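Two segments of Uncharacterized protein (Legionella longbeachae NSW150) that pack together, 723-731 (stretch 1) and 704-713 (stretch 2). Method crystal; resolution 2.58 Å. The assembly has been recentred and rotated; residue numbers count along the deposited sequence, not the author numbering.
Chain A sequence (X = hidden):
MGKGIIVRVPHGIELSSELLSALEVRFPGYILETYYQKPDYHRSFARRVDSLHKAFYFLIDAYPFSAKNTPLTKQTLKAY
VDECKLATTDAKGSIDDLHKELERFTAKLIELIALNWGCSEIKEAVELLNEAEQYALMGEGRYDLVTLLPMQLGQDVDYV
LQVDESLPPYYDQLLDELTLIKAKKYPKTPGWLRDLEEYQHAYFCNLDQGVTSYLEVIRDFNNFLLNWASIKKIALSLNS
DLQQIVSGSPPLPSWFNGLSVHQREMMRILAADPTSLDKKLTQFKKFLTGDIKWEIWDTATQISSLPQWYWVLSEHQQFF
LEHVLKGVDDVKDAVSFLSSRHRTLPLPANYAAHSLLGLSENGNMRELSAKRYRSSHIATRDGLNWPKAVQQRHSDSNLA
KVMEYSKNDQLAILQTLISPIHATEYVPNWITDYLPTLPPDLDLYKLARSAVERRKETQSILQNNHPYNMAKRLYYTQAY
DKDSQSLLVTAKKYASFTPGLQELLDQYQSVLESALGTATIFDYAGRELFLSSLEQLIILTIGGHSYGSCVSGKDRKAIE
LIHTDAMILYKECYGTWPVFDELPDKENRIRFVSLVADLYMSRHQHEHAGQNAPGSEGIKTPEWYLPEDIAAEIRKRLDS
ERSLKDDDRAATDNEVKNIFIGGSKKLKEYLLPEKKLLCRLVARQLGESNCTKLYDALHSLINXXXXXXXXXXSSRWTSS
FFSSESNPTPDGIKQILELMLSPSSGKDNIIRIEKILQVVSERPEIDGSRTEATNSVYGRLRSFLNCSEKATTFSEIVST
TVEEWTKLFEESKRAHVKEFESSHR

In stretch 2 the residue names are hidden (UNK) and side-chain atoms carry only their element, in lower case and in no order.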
ATOM      1  N   SER A 723     -56.558  10.738  -1.264  1.00 54.02           N
ATOM      2  CA  SER A 723     -57.108  10.190  -2.512  1.00 55.78           C
ATOM      3  C   SER A 723     -56.352  10.737  -3.730  1.00 58.91           C
ATOM      4  O   SER A 723     -55.688  11.784  -3.631  1.00 64.25           O
ATOM      5  CB  SER A 723     -58.592  10.583  -2.647  1.00 53.21           C
ATOM      6  OG  SER A 723     -58.669  11.948  -3.089  1.00 53.10           O
ATOM      7  N   SER A 724     -56.493  10.056  -4.876  1.00 60.15           N
ATOM      8  CA  SER A 724     -55.947  10.536  -6.151  1.00 62.75           C
ATOM      9  C   SER A 724     -56.741  11.729  -6.728  1.00 62.72           C
ATOM     10  O   SER A 724     -56.158  12.596  -7.374  1.00 61.28           O
ATOM     11  CB  SER A 724     -55.805   9.396  -7.175  1.00 66.71           C
ATOM     12  OG  SER A 724     -57.044   8.760  -7.456  1.00 84.12           O
ATOM     13  N   GLU A 725     -58.051  11.782  -6.480  1.00 67.20           N
ATOM     14  CA  GLU A 725     -58.827  13.004  -6.733  1.00 69.06           C
ATOM     15  C   GLU A 725     -58.116  14.244  -6.151  1.00 62.35           C
ATOM     16  O   GLU A 725     -57.968  15.247  -6.835  1.00 52.79           O
ATOM     17  CB  GLU A 725     -60.257  12.887  -6.162  1.00 76.48           C
ATOM     18  CG  GLU A 725     -61.344  12.617  -7.196  1.00 85.56           C
ATOM     19  CD  GLU A 725     -62.676  12.298  -6.548  1.00 97.50           C
ATOM     20  OE1 GLU A 725     -63.476  13.235  -6.308  1.00 90.65           O
ATOM     21  OE2 GLU A 725     -62.903  11.105  -6.237  1.00110.47           O
ATOM     22  N   SER A 726     -57.676  14.174  -4.893  1.00 60.61           N
ATOM     23  CA  SER A 726     -57.072  15.367  -4.254  1.00 63.17           C
ATOM     24  C   SER A 726     -55.593  15.557  -4.614  1.00 58.87           C
ATOM     25  O   SER A 726     -55.039  16.644  -4.421  1.00 54.13           O
ATOM     26  CB  SER A 726     -57.233  15.360  -2.719  1.00 60.59           C
ATOM     27  OG  SER A 726     -58.476  14.813  -2.332  1.00 57.57           O
ATOM     28  N   ASN A 727     -54.964  14.514  -5.140  1.00 59.51           N
ATOM     29  CA  ASN A 727     -53.522  14.534  -5.421  1.00 61.61           C
ATOM     30  C   ASN A 727     -53.316  13.957  -6.811  1.00 61.15           C
ATOM     31  O   ASN A 727     -52.684  12.925  -6.973  1.00 55.03           O
ATOM     32  CB  ASN A 727     -52.771  13.732  -4.339  1.00 67.13           C
ATOM     33  CG  ASN A 727     -53.097  14.201  -2.919  1.00 73.45           C
ATOM     34  OD1 ASN A 727     -53.459  15.336  -2.713  1.00 88.55           O
ATOM     35  ND2 ASN A 727     -52.947  13.344  -1.953  1.00 75.93           N
ATOM     36  N   PRO A 728     -53.889  14.617  -7.837  1.00 62.51           N
ATOM     37  CA  PRO A 728     -53.920  13.991  -9.168  1.00 56.76           C
ATOM     38  C   PRO A 728     -52.521  13.646  -9.752  1.00 52.27           C
ATOM     39  O   PRO A 728     -52.299  12.522 -10.215  1.00 51.40           O
ATOM     40  CB  PRO A 728     -54.649  15.044 -10.028  1.00 57.79           C
ATOM     41  CG  PRO A 728     -54.381  16.354  -9.347  1.00 58.16           C
ATOM     42  CD  PRO A 728     -54.302  16.042  -7.875  1.00 60.29           C
ATOM     43  N   THR A 729     -51.586  14.589  -9.737  1.00 46.60           N
ATOM     44  CA  THR A 729     -50.323  14.369 -10.416  1.00 44.46           C
ATOM     45  C   THR A 729     -49.330  13.663  -9.496  1.00 42.81           C
ATOM     46  O   THR A 729     -49.117  14.103  -8.400  1.00 46.64           O
ATOM     47  CB  THR A 729     -49.699  15.700 -10.863  1.00 45.08           C
ATOM     48  OG1 THR A 729     -50.642  16.485 -11.607  1.00 45.24           O
ATOM     49  CG2 THR A 729     -48.524  15.451 -11.757  1.00 45.42           C
ATOM     50  N   PRO A 730     -48.689  12.583  -9.943  1.00 40.93           N
ATOM     51  CA  PRO A 730     -47.616  11.989  -9.139  1.00 40.05           C
ATOM     52  C   PRO A 730     -46.480  12.965  -8.815  1.00 43.13           C
ATOM     53  O   PRO A 730     -46.099  13.805  -9.660  1.00 47.55           O
ATOM     54  CB  PRO A 730     -47.068  10.854 -10.022  1.00 39.73           C
ATOM     55  CG  PRO A 730     -47.968  10.723 -11.184  1.00 39.86           C
ATOM     56  CD  PRO A 730     -48.848  11.944 -11.261  1.00 41.49           C
ATOM     57  N   ASP A 731     -45.931  12.861  -7.610  1.00 43.25           N
ATOM     58  CA  ASP A 731     -44.991  13.849  -7.111  1.00 43.10           C
ATOM     59  C   ASP A 731     -43.734  13.959  -7.965  1.00 41.78           C
ATOM     60  O   ASP A 731     -43.226  15.090  -8.171  1.00 42.60           O
ATOM     61  CB  ASP A 731     -44.615  13.558  -5.651  1.00 46.09           C
ATOM     62  CG  ASP A 731     -44.007  14.792  -4.924  1.00 50.79           C
ATOM     63  OD1 ASP A 731     -44.774  15.800  -4.705  1.00 51.28           O
ATOM     64  OD2 ASP A 731     -42.785  14.718  -4.568  1.00 48.28           O
ATOM     65  N   UNK A 704     -48.341  18.447 -21.130  1.00 52.67           N
ATOM     66  CA  UNK A 704     -49.682  17.872 -21.240  1.00 53.00           C
ATOM     67  C   UNK A 704     -50.006  17.115 -19.946  1.00 54.46           C
ATOM     68  O   UNK A 704     -50.027  15.890 -19.908  1.00 52.28           O
ATOM     69  c   UNK A 704     -49.780  16.914 -22.425  1.00 54.94           C
ATOM     70  c   UNK A 704     -49.427  17.517 -23.772  1.00 60.11           C
ATOM     71  o   UNK A 704     -50.230  19.565 -24.695  1.00 69.24           O
ATOM     72  o   UNK A 704     -51.672  17.842 -24.599  1.00 59.72           O
ATOM     73  c   UNK A 704     -50.535  18.367 -24.390  1.00 65.71           C
ATOM     74  N   UNK A 705     -50.317  17.870 -18.905  1.00 59.78           N
ATOM     75  CA  UNK A 705     -50.383  17.374 -17.505  1.00 65.10           C
ATOM     76  C   UNK A 705     -51.519  16.371 -17.233  1.00 60.54           C
ATOM     77  O   UNK A 705     -51.456  15.587 -16.283  1.00 59.52           O
ATOM     78  c   UNK A 705     -49.520  19.720 -16.869  1.00 86.30           C
ATOM     79  n   UNK A 705     -48.900  19.860 -12.239  1.00 98.21           N
ATOM     80  c   UNK A 705     -50.461  18.562 -16.510  1.00 72.34           C
ATOM     81  n   UNK A 705     -49.013  20.096 -14.526  1.00104.33           N
ATOM     82  c   UNK A 705     -49.406  20.753 -15.773  1.00 97.34           C
ATOM     83  c   UNK A 705     -49.297  20.543 -13.306  1.00104.29           C
ATOM     84  n   UNK A 705     -49.983  21.670 -13.147  1.00107.02           N
ATOM     85  N   UNK A 706     -52.532  16.376 -18.085  1.00 60.61           N
ATOM     86  CA  UNK A 706     -53.637  15.435 -17.962  1.00 61.28           C
ATOM     87  C   UNK A 706     -53.280  13.958 -18.077  1.00 55.11           C
ATOM     88  O   UNK A 706     -53.951  13.102 -17.507  1.00 48.83           O
ATOM     89  c   UNK A 706     -54.695  15.799 -18.996  1.00 65.70           C
ATOM     90  n   UNK A 706     -56.527  17.361 -19.375  1.00 80.12           N
ATOM     91  c   UNK A 706     -55.569  16.973 -18.528  1.00 76.86           C
ATOM     92  o   UNK A 706     -55.406  17.511 -17.406  1.00 70.62           O
ATOM     93  N   UNK A 707     -52.219  13.680 -18.832  1.00 51.48           N
ATOM     94  CA  UNK A 707     -51.825  12.323 -19.173  1.00 48.21           C
ATOM     95  C   UNK A 707     -51.349  11.522 -17.974  1.00 47.92           C
ATOM     96  O   UNK A 707     -51.219  10.302 -18.068  1.00 45.23           O
ATOM     97  c   UNK A 707     -50.674  12.371 -20.189  1.00 47.51           C
ATOM     98  c   UNK A 707     -49.748  12.922 -22.443  1.00 45.56           C
ATOM     99  c   UNK A 707     -52.139  12.215 -22.185  1.00 45.36           C
ATOM    100  c   UNK A 707     -50.976  12.974 -21.546  1.00 46.38           C
ATOM    101  N   UNK A 708     -51.036  12.229 -16.882  1.00 46.21           N
ATOM    102  CA  UNK A 708     -50.360  11.661 -15.726  1.00 44.17           C
ATOM    103  C   UNK A 708     -51.295  11.359 -14.569  1.00 45.23           C
ATOM    104  O   UNK A 708     -50.910  10.667 -13.627  1.00 44.03           O
ATOM    105  c   UNK A 708     -46.313  12.027 -17.565  1.00 37.40           C
ATOM    106  c   UNK A 708     -46.380  13.125 -18.383  1.00 38.84           C
ATOM    107  c   UNK A 708     -48.223  12.810 -16.367  1.00 39.70           C
ATOM    108  c   UNK A 708     -48.274  13.914 -17.191  1.00 39.58           C
ATOM    109  c   UNK A 708     -47.359  14.070 -18.202  1.00 38.69           C
ATOM    110  c   UNK A 708     -47.241  11.879 -16.563  1.00 38.01           C
ATOM    111  c   UNK A 708     -49.235  12.611 -15.303  1.00 41.75           C
ATOM    112  N   UNK A 709     -52.503  11.911 -14.661  1.00 48.39           N
ATOM    113  CA  UNK A 709     -53.590  11.746 -13.713  1.00 48.78           C
ATOM    114  C   UNK A 709     -54.129  10.344 -13.895  1.00 49.93           C
ATOM    115  O   UNK A 709     -54.699  10.022 -14.958  1.00 50.52           O
ATOM    116  o   UNK A 709     -54.267  14.122 -13.855  1.00 54.79           O
ATOM    117  c   UNK A 709     -55.901  12.590 -13.094  1.00 49.69           C
ATOM    118  c   UNK A 709     -54.738  12.769 -14.011  1.00 51.51           C
ATOM    119  N   UNK A 710     -53.990   9.498 -12.864  1.00 51.36           N
ATOM    120  CA  UNK A 710     -54.488   8.117 -12.905  1.00 54.37           C
ATOM    121  C   UNK A 710     -55.984   8.066 -12.781  1.00 59.11           C
ATOM    122  O   UNK A 710     -56.585   9.102 -12.592  1.00 59.81           O
ATOM    123  c   UNK A 710     -53.838   7.483 -11.657  1.00 51.29           C
ATOM    124  c   UNK A 710     -53.662   8.597 -10.678  1.00 49.54           C
ATOM    125  c   UNK A 710     -53.578   9.883 -11.500  1.00 54.48           C
ATOM    126  N   UNK A 711     -56.579   6.880 -12.832  1.00 72.25           N
ATOM    127  CA  UNK A 711     -58.015   6.740 -12.511  1.00 86.16           C
ATOM    128  C   UNK A 711     -58.296   7.011 -11.012  1.00 98.32           C
ATOM    129  O   UNK A 711     -57.386   6.961 -10.164  1.00 92.13           O
ATOM    130  n   UNK A 711     -60.131   3.639 -14.712  1.00107.45           N
ATOM    131  c   UNK A 711     -58.551   5.374 -12.916  1.00 84.16           C
ATOM    132  c   UNK A 711     -58.182   5.021 -14.341  1.00 91.22           C
ATOM    133  o   UNK A 711     -58.106   2.779 -15.174  1.00 92.54           O
ATOM    134  c   UNK A 711     -58.805   3.714 -14.779  1.00100.36           C
ATOM    135  N   UNK A 712     -59.553   7.356 -10.715  1.00107.91           N
ATOM    136  CA  UNK A 712     -59.995   7.680  -9.354  1.00107.97           C
ATOM    137  C   UNK A 712     -60.421   6.332  -8.756  1.00106.67           C
ATOM    138  O   UNK A 712     -61.396   5.717  -9.207  1.00122.91           O
ATOM    139  c   UNK A 712     -61.072   8.801  -9.398  1.00107.62           C
ATOM    140  o   UNK A 712     -63.807   8.327  -9.965  1.00116.61           O
ATOM    141  c   UNK A 712     -62.148   8.829  -8.315  1.00111.80           C
ATOM    142  c   UNK A 712     -63.488   8.254  -8.763  1.00112.31           C
ATOM    143  o   UNK A 712     -64.248   7.754  -7.906  1.00110.38           O
ATOM    144  N   UNK A 713     -59.632   5.849  -7.794  1.00 92.04           N
ATOM    145  CA  UNK A 713     -59.627   4.428  -7.406  1.00 83.31           C
ATOM    146  C   UNK A 713     -60.297   4.234  -6.047  1.00 82.52           C
ATOM    147  O   UNK A 713     -59.657   3.744  -5.091  1.00 73.21           O
ATOM    148  c   UNK A 713     -55.827   4.296  -8.181  1.00 72.41           C
ATOM    149  c   UNK A 713     -57.312   4.072  -8.531  1.00 79.04           C
ATOM    150  n   UNK A 713     -55.105   3.205  -7.808  1.00 63.80           N
ATOM    151  c   UNK A 713     -58.192   3.896  -7.303  1.00 81.12           C
ATOM    152  o   UNK A 713     -55.342   5.435  -8.245  1.00 57.33           O
TER

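Position 704 has three side-chain carbons in a row, the third carrying two oxygens, and lies beyond reach of stretch 1: a carboxylate at the end of a two-methylene arm is Glu704. At 705 three carbons lead to a nitrogen and then to a carbon bearing two more nitrogens, a guanidinium whose end comes near the Thr729 hydroxyl, so this is Arg705. Its CA-to-CB bond points sideways, but the end comes nearer, with Arg705 NH2 3.9 Å from Thr729 OG1, an oblique approach.

Position 706 carries two carbons, the second with one oxygen and one nitrogen, and touches nothing on stretch 1; the short amide is Asn706. Position 707 has four carbons forked at the second, again out of reach, which makes it Leu707. Its backbone N donates to Glu704 O at 3.3 Å, a bond from the end of the 705-707 3-10 segment back to the residue before it.

At 708 one carbon precedes a six-carbon ring with no heteroatom, and that first carbon meets the ring of Pro730; this is Phe708. The CA-to-CB bond points toward stretch 1 while the ring leads away, so Phe708 CB is left to meet Pro730 CD at 4.1 Å; the backbone O of Phe708 lies closer to that same CD, at 3.4 Å.

Position 709 has one carbon carrying an oxygen and a carbon, the oxygen facing Pro728. That beta-branched hydroxyl is Thr709, whose OG1 lies 4.0 Å from Pro728 CB. At 710 three carbons close a ring onto the backbone nitrogen, and ring carbons lie against the Pro728 carbonyl and Ser724, giving Pro710; its CD sits 3.2 Å from Pro728 O and its CG 4.2 Å from Ser724 CB.

Position 711 has three carbons, the third carrying one oxygen and one nitrogen, with no side-chain touch on stretch 1: Gln711. Its CA-to-CB bond points away, and its backbone serves instead: Ser724 OG donates a hydrogen bond to Gln711 O at 3.3 Å.

Position 712 has three carbons ending in two oxygens, lying against Glu725, hence Glu712. It is poorly ordered; its CG comes within 3.2 Å of Glu725 OE2, but its OE1 lies 4.0 Å from that oxygen, a like-charge pairing that should not add attraction. At 713 three carbons again end in one oxygen and one nitrogen, near Ser724: Gln713.

The rule is economy: 431 Å² buried in all, and one hydrogen bond across. Proline rings and main-chain atoms share the contact with Arg705 and Glu712, which cover surface without bonding across it; Pro728 O meets Pro710 CD without a donor from stretch 2.

Stretch 2 (704-713) ERNLFTPQEQ
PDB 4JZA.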